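Local coordinates for protein methyltransferase (Geobacter sulfurreducens PCA, PDB 3C3P) that probably transfers a methyl group from S-adenosyl-L-methionine to an oxygen atom of its substrate, at residues 52-64 / 117-131. Numbering follows the deposited sequence. Where two conformers were deposited one is given.
Sequences ARIKQPQLVVVPG and PLGIAAGQRDIDILF. With EDO (1,2-ethanediol), chain F; EDO (1,2-ethanediol), chain R.
Strand 59-63 and residues 129-131 of strand 127-133 lie side by side as parallel neighbours in the middle of the central sheet, with helix 117-121 packed over one face of the pair. Val61 sits at the centre of the pairing: its N gives an almost straight bond to Ile129 O (2.9 Å), and its O takes Phe131 N from nearly along the C=O axis (174°). One step back, Leu59 O receives two donors, Ile129 N in the carbonyl plane and Asp128 N tilted out of it, where segment 117-131 turns a corner at Asp128. Asp128 uses that corner to reach back: its OD2 accepts both Gln58 N (2.8 Å) and Leu59 N (3.1 Å) on the anti side, both somewhat out of the carboxylate plane, Gln58 N the more so, pinning the entry to strand 59-63. OD1 accepts a hydrogen bond from a water that in turn accepts one from Lys55 NZ, so lysine and carboxylate are linked through water rather than as a salt bridge.

This is the Rossmann-like fold of class I methyltransferases, strand order 3-2-1-4-5-7-6, and the pair described here is its central 1-4 step; strand 83-88 continues the sheet beyond Val60 and Val62. On the Val61 face, Ile127 crosses that valine at about a right angle, its CG1 3.6 Å from Val61 CG2, while Val61 CG1 meets Ala121 CB (3.9 Å). Pro63 fits between helix and strand, its CB against Pro117 CB (3.6 Å) and its CG against Leu130 CD1. Met146 of helix 139-146 covers Ala121, Ile127 and Leu130. On the opposite face from Val61, Val60 and Ile129 lie side by side, pointing the same way; with CG1 anti to its carbonyl carbon (chi1 -63°), Ile129 carries CD1 to Pro57 CG (4.0 Å) and to the CA of Ala52 in the last turn of helix 42-55.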
ATOM      1  N   ALA A  52      -3.397  -0.898  -7.011  1.00 27.31           N
ATOM      2  CA  ALA A  52      -3.509  -0.939  -8.465  1.00 28.44           C
ATOM      3  C   ALA A  52      -3.910   0.430  -8.972  1.00 28.15           C
ATOM      4  O   ALA A  52      -3.390   0.913  -9.962  1.00 29.63           O
ATOM      5  CB  ALA A  52      -4.507  -2.028  -8.926  1.00 27.82           C
ATOM      6  N   ARG A  53      -4.821   1.080  -8.264  1.00 27.77           N
ATOM      7  CA  ARG A  53      -5.209   2.439  -8.667  1.00 27.72           C
ATOM      8  C   ARG A  53      -4.013   3.402  -8.624  1.00 27.59           C
ATOM      9  O   ARG A  53      -3.808   4.191  -9.522  1.00 26.86           O
ATOM     10  CB  ARG A  53      -6.316   3.027  -7.803  1.00 28.06           C
ATOM     11  CG  ARG A  53      -7.704   2.479  -8.030  1.00 28.06           C
ATOM     12  CD  ARG A  53      -8.180   2.558  -9.493  1.00 28.45           C
ATOM     13  NE  ARG A  53      -8.256   3.898 -10.075  1.00 29.30           N
ATOM     14  CZ  ARG A  53      -9.338   4.674 -10.079  1.00 30.20           C
ATOM     15  NH1 ARG A  53     -10.470   4.298  -9.487  1.00 30.72           N
ATOM     16  NH2 ARG A  53      -9.251   5.857 -10.652  1.00 30.29           N
ATOM     17  N   ILE A  54      -3.205   3.343  -7.573  1.00 28.67           N
ATOM     18  CA  ILE A  54      -2.073   4.290  -7.492  1.00 29.77           C
ATOM     19  C   ILE A  54      -0.936   3.889  -8.399  1.00 28.97           C
ATOM     20  O   ILE A  54      -0.184   4.723  -8.874  1.00 29.01           O
ATOM     21  CB  ILE A  54      -1.546   4.585  -6.034  1.00 32.24           C
ATOM     22  CG1 ILE A  54      -0.969   3.354  -5.392  1.00 32.83           C
ATOM     23  CG2 ILE A  54      -2.669   5.212  -5.155  1.00 33.16           C
ATOM     24  CD1 ILE A  54      -0.217   3.650  -4.055  1.00 33.57           C
ATOM     25  N   LYS A  55      -0.824   2.611  -8.680  1.00 29.35           N
ATOM     26  CA  LYS A  55       0.237   2.143  -9.567  1.00 29.24           C
ATOM     27  C   LYS A  55      -0.056   2.474 -11.050  1.00 29.84           C
ATOM     28  O   LYS A  55       0.858   2.789 -11.813  1.00 29.87           O
ATOM     29  CB  LYS A  55       0.370   0.618  -9.464  1.00 29.51           C
ATOM     30  CG  LYS A  55       1.509  -0.014 -10.291  1.00 29.85           C
ATOM     31  CD  LYS A  55       2.864   0.191  -9.666  1.00 29.59           C
ATOM     32  CE  LYS A  55       3.980  -0.549 -10.446  1.00 29.55           C
ATOM     33  NZ  LYS A  55       4.296   0.133 -11.770  1.00 28.62           N
ATOM     34  N   GLN A  56      -1.334   2.413 -11.410  1.00 30.07           N
ATOM     35  CA  GLN A  56      -1.809   2.644 -12.809  0.50 30.44           C
ATOM     36  C   GLN A  56      -1.138   1.679 -13.801  1.00 30.53           C
ATOM     37  O   GLN A  56      -0.540   2.102 -14.817  1.00 29.63           O
ATOM     38  CB  GLN A  56      -1.571   4.063 -13.321  0.50 31.08           C
ATOM     39  CG  GLN A  56      -2.201   5.180 -12.558  0.50 31.70           C
ATOM     40  CD  GLN A  56      -2.254   6.445 -13.417  0.50 31.78           C
ATOM     41  OE1 GLN A  56      -1.441   6.634 -14.307  0.50 31.86           O
ATOM     42  NE2 GLN A  56      -3.233   7.279 -13.175  0.50 32.40           N
ATOM     43  N   PRO A  57      -1.238   0.388 -13.542  1.00 30.17           N
ATOM     44  CA  PRO A  57      -0.584  -0.533 -14.445  1.00 30.43           C
ATOM     45  C   PRO A  57      -1.268  -0.723 -15.776  1.00 31.91           C
ATOM     46  O   PRO A  57      -2.473  -0.555 -15.897  1.00 31.43           O
ATOM     47  CB  PRO A  57      -0.696  -1.861 -13.694  1.00 30.63           C
ATOM     48  CG  PRO A  57      -2.083  -1.763 -13.092  1.00 30.67           C
ATOM     49  CD  PRO A  57      -2.103  -0.313 -12.567  1.00 31.08           C
ATOM     50  N   GLN A  58      -0.441  -1.052 -16.760  1.00 32.20           N
ATOM     51  CA  GLN A  58      -0.887  -1.327 -18.113  0.50 32.03           C
ATOM     52  C   GLN A  58      -1.117  -2.841 -18.232  1.00 32.03           C
ATOM     53  O   GLN A  58      -1.964  -3.297 -19.009  1.00 31.90           O
ATOM     54  CB  GLN A  58       0.159  -0.807 -19.106  0.50 32.85           C
ATOM     55  CG  GLN A  58       0.486   0.673 -18.874  0.50 33.01           C
ATOM     56  CD  GLN A  58       1.769   1.120 -19.533  0.50 34.38           C
ATOM     57  OE1 GLN A  58       2.542   1.865 -18.931  0.50 35.62           O
ATOM     58  NE2 GLN A  58       2.047   0.611 -20.728  0.50 34.73           N
ATOM     59  N   LEU A  59      -0.372  -3.586 -17.413  1.00 30.91           N
ATOM     60  CA  LEU A  59      -0.422  -5.059 -17.357  1.00 29.90           C
ATOM     61  C   LEU A  59      -0.246  -5.657 -15.965  1.00 29.32           C
ATOM     62  O   LEU A  59       0.715  -5.425 -15.245  1.00 27.92           O
ATOM     63  CB  LEU A  59       0.630  -5.678 -18.310  1.00 29.81           C
ATOM     64  CG  LEU A  59       0.725  -7.217 -18.423  1.00 30.33           C
ATOM     65  CD1 LEU A  59      -0.622  -7.818 -18.892  1.00 30.49           C
ATOM     66  CD2 LEU A  59       1.870  -7.689 -19.337  1.00 30.11           C
ATOM     67  N   VAL A  60      -1.257  -6.421 -15.623  1.00 29.34           N
ATOM     68  CA  VAL A  60      -1.338  -7.157 -14.381  1.00 28.91           C
ATOM     69  C   VAL A  60      -1.454  -8.618 -14.741  1.00 27.79           C
ATOM     70  O   VAL A  60      -2.333  -9.010 -15.510  1.00 30.01           O
ATOM     71  CB  VAL A  60      -2.583  -6.771 -13.521  1.00 28.01           C
ATOM     72  CG1 VAL A  60      -2.634  -7.635 -12.238  1.00 27.61           C
ATOM     73  CG2 VAL A  60      -2.610  -5.261 -13.204  1.00 28.52           C
ATOM     74  N   VAL A  61      -0.582  -9.412 -14.140  1.00 28.61           N
ATOM     75  CA  VAL A  61      -0.542 -10.857 -14.341  1.00 28.72           C
ATOM     76  C   VAL A  61      -0.808 -11.599 -13.009  1.00 29.65           C
ATOM     77  O   VAL A  61      -0.204 -11.334 -11.964  1.00 29.38           O
ATOM     78  CB  VAL A  61       0.781 -11.274 -15.040  1.00 28.21           C
ATOM     79  CG1 VAL A  61       0.865 -12.810 -15.224  1.00 27.90           C
ATOM     80  CG2 VAL A  61       0.896 -10.516 -16.400  1.00 26.99           C
ATOM     81  N   VAL A  62      -1.789 -12.498 -13.089  1.00 29.31           N
ATOM     82  CA  VAL A  62      -2.260 -13.289 -11.965  1.00 29.54           C
ATOM     83  C   VAL A  62      -2.133 -14.781 -12.266  1.00 31.29           C
ATOM     84  O   VAL A  62      -3.035 -15.370 -12.856  1.00 30.89           O
ATOM     85  CB  VAL A  62      -3.742 -12.964 -11.685  1.00 28.93           C
ATOM     86  CG1 VAL A  62      -4.206 -13.641 -10.424  1.00 28.61           C
ATOM     87  CG2 VAL A  62      -3.934 -11.442 -11.600  1.00 28.75           C
ATOM     88  N   PRO A  63      -0.989 -15.390 -11.909  1.00 31.80           N
ATOM     89  CA  PRO A  63      -0.798 -16.815 -12.151  1.00 32.69           C
ATOM     90  C   PRO A  63      -1.378 -17.638 -11.030  1.00 32.22           C
ATOM     91  O   PRO A  63      -0.750 -17.785  -9.993  1.00 33.14           O
ATOM     92  CB  PRO A  63       0.732 -16.985 -12.194  1.00 33.06           C
ATOM     93  CG  PRO A  63       1.326 -15.666 -11.812  1.00 33.13           C
ATOM     94  CD  PRO A  63       0.230 -14.727 -11.417  1.00 33.25           C
ATOM     95  N   GLY A  64      -2.558 -18.190 -11.296  1.00 31.54           N
ATOM     96  CA  GLY A  64      -3.331 -18.985 -10.339  1.00 31.45           C
ATOM     97  C   GLY A  64      -4.305 -18.044  -9.641  1.00 31.81           C
ATOM     98  O   GLY A  64      -3.913 -17.060  -9.034  1.00 31.48           O
ATOM     99  N   PRO A 117       0.043 -21.923 -14.750  1.00 36.43           N
ATOM    100  CA  PRO A 117       0.216 -20.504 -14.420  1.00 36.80           C
ATOM    101  C   PRO A 117       1.569 -19.849 -14.776  1.00 36.70           C
ATOM    102  O   PRO A 117       1.586 -18.805 -15.446  1.00 37.00           O
ATOM    103  CB  PRO A 117      -0.047 -20.479 -12.899  1.00 36.67           C
ATOM    104  CG  PRO A 117      -0.964 -21.616 -12.672  1.00 36.33           C
ATOM    105  CD  PRO A 117      -0.484 -22.680 -13.598  1.00 36.03           C
ATOM    106  N   LEU A 118       2.675 -20.474 -14.382  1.00 37.43           N
ATOM    107  CA  LEU A 118       4.015 -19.885 -14.622  1.00 38.05           C
ATOM    108  C   LEU A 118       4.502 -20.092 -16.018  1.00 37.99           C
ATOM    109  O   LEU A 118       5.193 -19.241 -16.581  1.00 38.43           O
ATOM    110  CB  LEU A 118       5.054 -20.398 -13.632  1.00 39.07           C
ATOM    111  CG  LEU A 118       4.847 -19.906 -12.208  1.00 39.49           C
ATOM    112  CD1 LEU A 118       5.968 -20.442 -11.368  1.00 40.30           C
ATOM    113  CD2 LEU A 118       4.805 -18.381 -12.160  1.00 39.57           C
ATOM    114  N   GLY A 119       4.120 -21.232 -16.576  1.00 37.89           N
ATOM    115  CA  GLY A 119       4.494 -21.582 -17.948  1.00 37.55           C
ATOM    116  C   GLY A 119       3.981 -20.526 -18.915  1.00 37.71           C
ATOM    117  O   GLY A 119       4.706 -20.052 -19.791  1.00 38.29           O
ATOM    118  N   ILE A 120       2.729 -20.138 -18.722  1.00 36.41           N
ATOM    119  CA  ILE A 120       2.076 -19.136 -19.564  1.00 36.38           C
ATOM    120  C   ILE A 120       2.487 -17.703 -19.189  1.00 37.02           C
ATOM    121  O   ILE A 120       2.725 -16.861 -20.063  1.00 37.77           O
ATOM    122  CB  ILE A 120       0.533 -19.315 -19.532  1.00 36.04           C
ATOM    123  CG1 ILE A 120       0.180 -20.647 -20.220  1.00 35.53           C
ATOM    124  CG2 ILE A 120      -0.155 -18.137 -20.191  1.00 35.41           C
ATOM    125  CD1 ILE A 120      -1.278 -20.989 -20.223  1.00 35.50           C
ATOM    126  N   ALA A 121       2.599 -17.451 -17.890  1.00 36.95           N
ATOM    127  CA  ALA A 121       2.956 -16.117 -17.388  1.00 37.61           C
ATOM    128  C   ALA A 121       4.339 -15.711 -17.896  1.00 38.02           C
ATOM    129  O   ALA A 121       4.607 -14.548 -18.241  1.00 37.22           O
ATOM    130  CB  ALA A 121       2.920 -16.087 -15.851  1.00 36.47           C
ATOM    131  N   ALA A 122       5.197 -16.714 -17.980  1.00 37.60           N
ATOM    132  CA  ALA A 122       6.571 -16.503 -18.423  1.00 37.42           C
ATOM    133  C   ALA A 122       6.668 -15.933 -19.843  1.00 37.45           C
ATOM    134  O   ALA A 122       7.713 -15.419 -20.233  1.00 38.10           O
ATOM    135  CB  ALA A 122       7.373 -17.804 -18.319  1.00 37.95           C
ATOM    136  N   GLY A 123       5.583 -16.012 -20.606  1.00 36.27           N
ATOM    137  CA  GLY A 123       5.558 -15.511 -21.985  1.00 36.02           C
ATOM    138  C   GLY A 123       5.135 -14.054 -22.071  1.00 36.65           C
ATOM    139  O   GLY A 123       5.085 -13.446 -23.142  1.00 36.31           O
ATOM    140  N   GLN A 124       4.814 -13.503 -20.911  1.00 36.92           N
ATOM    141  CA  GLN A 124       4.391 -12.096 -20.796  1.00 37.22           C
ATOM    142  C   GLN A 124       5.600 -11.181 -20.684  1.00 36.84           C
ATOM    143  O   GLN A 124       6.675 -11.598 -20.277  1.00 37.35           O
ATOM    144  CB  GLN A 124       3.440 -11.918 -19.607  1.00 37.56           C
ATOM    145  CG  GLN A 124       2.129 -12.663 -19.788  1.00 38.40           C
ATOM    146  CD  GLN A 124       1.213 -12.008 -20.802  1.00 38.58           C
ATOM    147  OE1 GLN A 124       0.993 -10.794 -20.773  1.00 39.59           O
ATOM    148  NE2 GLN A 124       0.606 -12.820 -21.655  1.00 39.37           N
ATOM    149  N   ARG A 125       5.413  -9.938 -21.091  1.00 37.15           N
ATOM    150  CA  ARG A 125       6.479  -8.928 -21.035  1.00 37.52           C
ATOM    151  C   ARG A 125       6.010  -7.615 -20.428  1.00 36.16           C
ATOM    152  O   ARG A 125       4.857  -7.223 -20.570  1.00 35.06           O
ATOM    153  CB  ARG A 125       7.047  -8.645 -22.440  1.00 39.08           C
ATOM    154  CG  ARG A 125       7.729  -9.813 -23.109  1.00 40.76           C
ATOM    155  CD  ARG A 125       8.936 -10.305 -22.325  1.00 42.27           C
ATOM    156  NE  ARG A 125       9.611 -11.397 -23.030  1.00 43.83           N
ATOM    157  CZ  ARG A 125       9.339 -12.694 -22.887  1.00 44.78           C
ATOM    158  NH1 ARG A 125       8.406 -13.108 -22.044  1.00 45.06           N
ATOM    159  NH2 ARG A 125      10.020 -13.588 -23.592  1.00 44.90           N
ATOM    160  N   ASP A 126       6.927  -6.940 -19.746  1.00 34.01           N
ATOM    161  CA  ASP A 126       6.625  -5.635 -19.144  1.00 33.62           C
ATOM    162  C   ASP A 126       5.424  -5.682 -18.217  1.00 30.92           C
ATOM    163  O   ASP A 126       4.485  -4.911 -18.328  1.00 29.52           O
ATOM    164  CB  ASP A 126       6.408  -4.585 -20.231  1.00 34.94           C
ATOM    165  CG  ASP A 126       7.684  -4.255 -20.978  1.00 37.22           C
ATOM    166  OD1 ASP A 126       8.745  -4.119 -20.331  1.00 39.49           O
ATOM    167  OD2 ASP A 126       7.609  -4.087 -22.207  1.00 39.45           O
ATOM    168  N   ILE A 127       5.461  -6.665 -17.343  1.00 29.84           N
ATOM    169  CA  ILE A 127       4.435  -6.840 -16.302  1.00 30.53           C
ATOM    170  C   ILE A 127       4.621  -5.734 -15.260  1.00 30.24           C
ATOM    171  O   ILE A 127       5.707  -5.558 -14.720  1.00 30.23           O
ATOM    172  CB  ILE A 127       4.521  -8.232 -15.623  1.00 30.22           C
ATOM    173  CG1 ILE A 127       4.326  -9.368 -16.655  1.00 30.48           C
ATOM    174  CG2 ILE A 127       3.486  -8.352 -14.475  1.00 30.81           C
ATOM    175  CD1 ILE A 127       4.623 -10.777 -16.098  1.00 30.81           C
ATOM    176  N   ASP A 128       3.536  -5.004 -14.992  1.00 30.67           N
ATOM    177  CA  ASP A 128       3.512  -3.877 -14.020  1.00 29.68           C
ATOM    178  C   ASP A 128       3.181  -4.357 -12.633  1.00 28.86           C
ATOM    179  O   ASP A 128       3.686  -3.820 -11.653  1.00 27.58           O
ATOM    180  CB  ASP A 128       2.550  -2.778 -14.479  1.00 29.76           C
ATOM    181  CG  ASP A 128       3.007  -2.140 -15.775  1.00 30.18           C
ATOM    182  OD1 ASP A 128       4.197  -1.756 -15.843  1.00 29.68           O
ATOM    183  OD2 ASP A 128       2.197  -2.037 -16.720  1.00 29.20           O
ATOM    184  N   ILE A 129       2.283  -5.332 -12.560  1.00 27.92           N
ATOM    185  CA  ILE A 129       1.905  -5.940 -11.286  1.00 28.09           C
ATOM    186  C   ILE A 129       1.861  -7.434 -11.453  1.00 27.87           C
ATOM    187  O   ILE A 129       1.198  -7.955 -12.330  1.00 30.34           O
ATOM    188  CB  ILE A 129       0.533  -5.498 -10.709  1.00 28.06           C
ATOM    189  CG1 ILE A 129       0.512  -4.016 -10.398  1.00 29.24           C
ATOM    190  CG2 ILE A 129       0.227  -6.288  -9.441  1.00 29.86           C
ATOM    191  CD1 ILE A 129      -0.757  -3.551  -9.763  1.00 29.36           C
ATOM    192  N   LEU A 130       2.628  -8.109 -10.626  1.00 28.99           N
ATOM    193  CA  LEU A 130       2.668  -9.564 -10.611  1.00 28.72           C
ATOM    194  C   LEU A 130       2.106 -10.020  -9.267  1.00 29.36           C
ATOM    195  O   LEU A 130       2.667  -9.743  -8.176  1.00 28.12           O
ATOM    196  CB  LEU A 130       4.079 -10.104 -10.847  1.00 29.06           C
ATOM    197  CG  LEU A 130       4.151 -11.642 -10.779  1.00 28.26           C
ATOM    198  CD1 LEU A 130       3.294 -12.265 -11.887  1.00 28.29           C
ATOM    199  CD2 LEU A 130       5.584 -12.184 -10.839  1.00 28.75           C
ATOM    200  N   PHE A 131       0.960 -10.686  -9.358  1.00 29.21           N
ATOM    201  CA  PHE A 131       0.265 -11.199  -8.181  1.00 30.42           C
ATOM    202  C   PHE A 131       0.748 -12.604  -7.896  1.00 33.26           C
ATOM    203  O   PHE A 131       0.946 -13.404  -8.817  1.00 34.25           O
ATOM    204  CB  PHE A 131      -1.250 -11.190  -8.368  1.00 31.18           C
ATOM    205  CG  PHE A 131      -2.013 -11.718  -7.180  1.00 32.00           C
ATOM    206  CD1 PHE A 131      -2.361 -10.873  -6.127  1.00 32.80           C
ATOM    207  CD2 PHE A 131      -2.384 -13.045  -7.110  1.00 32.64           C
ATOM    208  CE1 PHE A 131      -3.089 -11.354  -5.037  1.00 32.76           C
ATOM    209  CE2 PHE A 131      -3.106 -13.536  -6.004  1.00 31.84           C
ATOM    210  CZ  PHE A 131      -3.448 -12.683  -4.984  1.00 32.31           C
TER
HETATM  211  C1  EDO F 212       3.123  -5.004 -22.410  1.00 53.72           C
HETATM  212  O1  EDO F 212       3.381  -6.409 -22.370  1.00 54.64           O
HETATM  213  C2  EDO F 212       2.182  -4.660 -21.264  1.00 53.97           C
HETATM  214  O2  EDO F 212       1.880  -3.257 -21.246  1.00 53.07           O
HETATM  215  C1  EDO R 212      -2.588   8.837  -9.307  1.00 40.90           C
HETATM  216  O1  EDO R 212      -2.305   7.950  -8.243  1.00 44.94           O
HETATM  217  C2  EDO R 212      -3.180   7.947 -10.324  1.00 41.28           C
HETATM  218  O2  EDO R 212      -4.195   7.101  -9.814  1.00 38.30           O
HETATM  219  O   HOH W   1       5.757  -1.236 -13.656  1.00 25.89           O